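Long-range contact in maleylacetate reductase (Agrobacterium tumefaciens, PDB 3HL0), which probably reduces maleylacetate to 3-oxoadipate with NADH, as a member of the iron-containing alcohol dehydrogenase family: residues P303-A307 with L343-G349. Residues are numbered along the deposited sequence; the frame is centred on the assembly and turned at random.
Sequences PSSLA and LQRAFEG
Leu306 lays its side chain along the last turn of helix 336-348, with CB, CG and CD1 each against it. Leu306 CB sits 3.9 Å from Phe347 CA. CG lies beside the Ala346 methyl, and Leu306 CD1 goes furthest along the helix, 3.7 Å from Ala346 CB and 4.1 Å from Leu343 CD2. With chi1 at -67°, CG stands beside the backbone N, and the extended second torsion carries CD1 back toward Leu343. Val261 of helix 255-271 and Val311 also touch this leucine, placing it in the helical C-terminal domain of the iron-containing alcohol dehydrogenase fold, away from the NAD site. The helix ends in a Schellman motif: Ala350 N donates to Arg345 O and Gly349 N to Ala346 O, with Gly349, of positive phi, as the C-prime residue. Ala346 O also accepts from Leu306 N at 2.9 Å, with an N-H...O angle of 162°. The two donors approach from opposite faces of the carbonyl plane, Leu306 N lying 40° out of it. Two CA-H...O contacts extend the backbone match, Ser305 CA to Ala346 O at 3.3 Å and Gly349 CA to Ser304 O at 3.2 Å. One water bridges Ser304 OG and Gly349 O, donating to the latter. On the Phe347 side, Ala307 CB meets the ring obliquely, 3.9 Å from Phe347 CE1, while Leu316 of helix 316-323 also touches that phenylalanine.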
loop_
_atom_site.group_PDB
_atom_site.type_symbol
_atom_site.label_atom_id
_atom_site.label_comp_id
_atom_site.label_asym_id
_atom_site.label_seq_id
_atom_site.Cartn_x
_atom_site.Cartn_y
_atom_site.Cartn_z
ATOM N N PRO A 303 -8.052 10.582 -6.086
ATOM C CA PRO A 303 -7.014 11.593 -6.283
ATOM C C PRO A 303 -7.015 12.129 -7.709
ATOM O O PRO A 303 -7.340 11.404 -8.645
ATOM C CB PRO A 303 -5.713 10.839 -6.007
ATOM C CG PRO A 303 -6.039 9.375 -6.259
ATOM C CD PRO A 303 -7.499 9.246 -5.817
ATOM N N SER A 304 -6.659 13.400 -7.866
ATOM C CA SER A 304 -6.770 14.044 -9.164
ATOM C C SER A 304 -5.485 14.700 -9.612
ATOM O O SER A 304 -5.430 15.188 -10.719
ATOM C CB SER A 304 -7.889 15.076 -9.125
ATOM O OG SER A 304 -7.577 16.043 -8.108
ATOM N N SER A 305 -4.441 14.707 -8.790
ATOM C CA SER A 305 -3.179 15.332 -9.258
ATOM C C SER A 305 -1.975 14.446 -9.041
ATOM O O SER A 305 -1.900 13.641 -8.092
ATOM C CB SER A 305 -2.936 16.695 -8.573
ATOM O OG SER A 305 -2.355 16.487 -7.303
ATOM N N LEU A 306 -1.005 14.574 -9.940
ATOM C CA LEU A 306 0.222 13.821 -9.783
ATOM C C LEU A 306 0.998 14.351 -8.568
ATOM O O LEU A 306 1.753 13.577 -7.954
ATOM C CB LEU A 306 1.149 13.879 -11.021
ATOM C CG LEU A 306 0.562 13.172 -12.258
ATOM C CD1 LEU A 306 1.555 13.421 -13.447
ATOM C CD2 LEU A 306 0.444 11.646 -11.951
ATOM N N ALA A 307 0.814 15.634 -8.254
ATOM C CA ALA A 307 1.494 16.196 -7.054
ATOM C C ALA A 307 1.072 15.442 -5.806
ATOM O O ALA A 307 1.924 15.176 -4.940
ATOM C CB ALA A 307 1.236 17.701 -6.907
ATOM N N LEU A 343 1.301 16.064 -18.939
ATOM C CA LEU A 343 1.874 15.901 -17.600
ATOM C C LEU A 343 1.672 17.135 -16.726
ATOM O O LEU A 343 1.443 17.003 -15.525
ATOM C CB LEU A 343 3.342 15.474 -17.736
ATOM C CG LEU A 343 3.547 14.070 -18.264
ATOM C CD1 LEU A 343 5.056 13.868 -18.552
ATOM C CD2 LEU A 343 3.007 12.991 -17.308
ATOM N N GLN A 344 1.762 18.329 -17.313
ATOM C CA GLN A 344 1.549 19.515 -16.516
ATOM C C GLN A 344 0.145 19.618 -16.017
ATOM O O GLN A 344 -0.066 19.940 -14.868
ATOM C CB GLN A 344 1.905 20.768 -17.316
ATOM C CG GLN A 344 2.058 21.976 -16.430
ATOM C CD GLN A 344 3.325 21.944 -15.636
ATOM O OE1 GLN A 344 4.344 21.551 -16.147
ATOM N NE2 GLN A 344 3.259 22.340 -14.370
ATOM N N ARG A 345 -0.824 19.325 -16.887
ATOM C CA ARG A 345 -2.221 19.331 -16.434
ATOM C C ARG A 345 -2.474 18.277 -15.333
ATOM O O ARG A 345 -3.196 18.578 -14.362
ATOM C CB ARG A 345 -3.158 19.028 -17.614
ATOM C CG ARG A 345 -3.143 20.051 -18.793
ATOM C CD ARG A 345 -3.471 21.485 -18.380
ATOM N NE ARG A 345 -2.352 22.246 -17.799
ATOM C CZ ARG A 345 -1.352 22.765 -18.518
ATOM N NH1 ARG A 345 -0.402 23.512 -17.908
ATOM N NH2 ARG A 345 -1.319 22.564 -19.844
ATOM N N ALA A 346 -1.950 17.070 -15.539
ATOM C CA ALA A 346 -2.101 15.989 -14.525
ATOM C C ALA A 346 -1.379 16.375 -13.238
ATOM O O ALA A 346 -1.902 16.139 -12.169
ATOM C CB ALA A 346 -1.581 14.675 -15.056
ATOM N N PHE A 347 -0.242 17.060 -13.344
ATOM C CA PHE A 347 0.473 17.515 -12.125
ATOM C C PHE A 347 -0.346 18.524 -11.322
ATOM O O PHE A 347 -0.377 18.488 -10.081
ATOM C CB PHE A 347 1.817 18.134 -12.557
ATOM C CG PHE A 347 2.609 18.740 -11.410
ATOM C CD1 PHE A 347 3.295 17.920 -10.525
ATOM C CD2 PHE A 347 2.654 20.121 -11.258
ATOM C CE1 PHE A 347 4.025 18.497 -9.452
ATOM C CE2 PHE A 347 3.390 20.689 -10.191
ATOM C CZ PHE A 347 4.069 19.870 -9.312
ATOM N N GLU A 348 -1.001 19.430 -12.045
ATOM C CA GLU A 348 -1.860 20.471 -11.469
ATOM C C GLU A 348 -3.181 19.953 -10.922
ATOM O O GLU A 348 -3.852 20.644 -10.146
ATOM C CB GLU A 348 -2.193 21.480 -12.591
ATOM C CG GLU A 348 -1.074 22.396 -12.949
ATOM C CD GLU A 348 -1.268 23.066 -14.322
ATOM O OE1 GLU A 348 -2.374 22.939 -14.944
ATOM O OE2 GLU A 348 -0.286 23.728 -14.772
ATOM N N GLY A 349 -3.612 18.786 -11.396
ATOM C CA GLY A 349 -4.973 18.366 -11.152
ATOM C C GLY A 349 -5.989 19.208 -11.910
ATOM O O GLY A 349 -7.131 19.373 -11.442
HETATM O O HOH W 1 -8.082 18.574 -9.079
#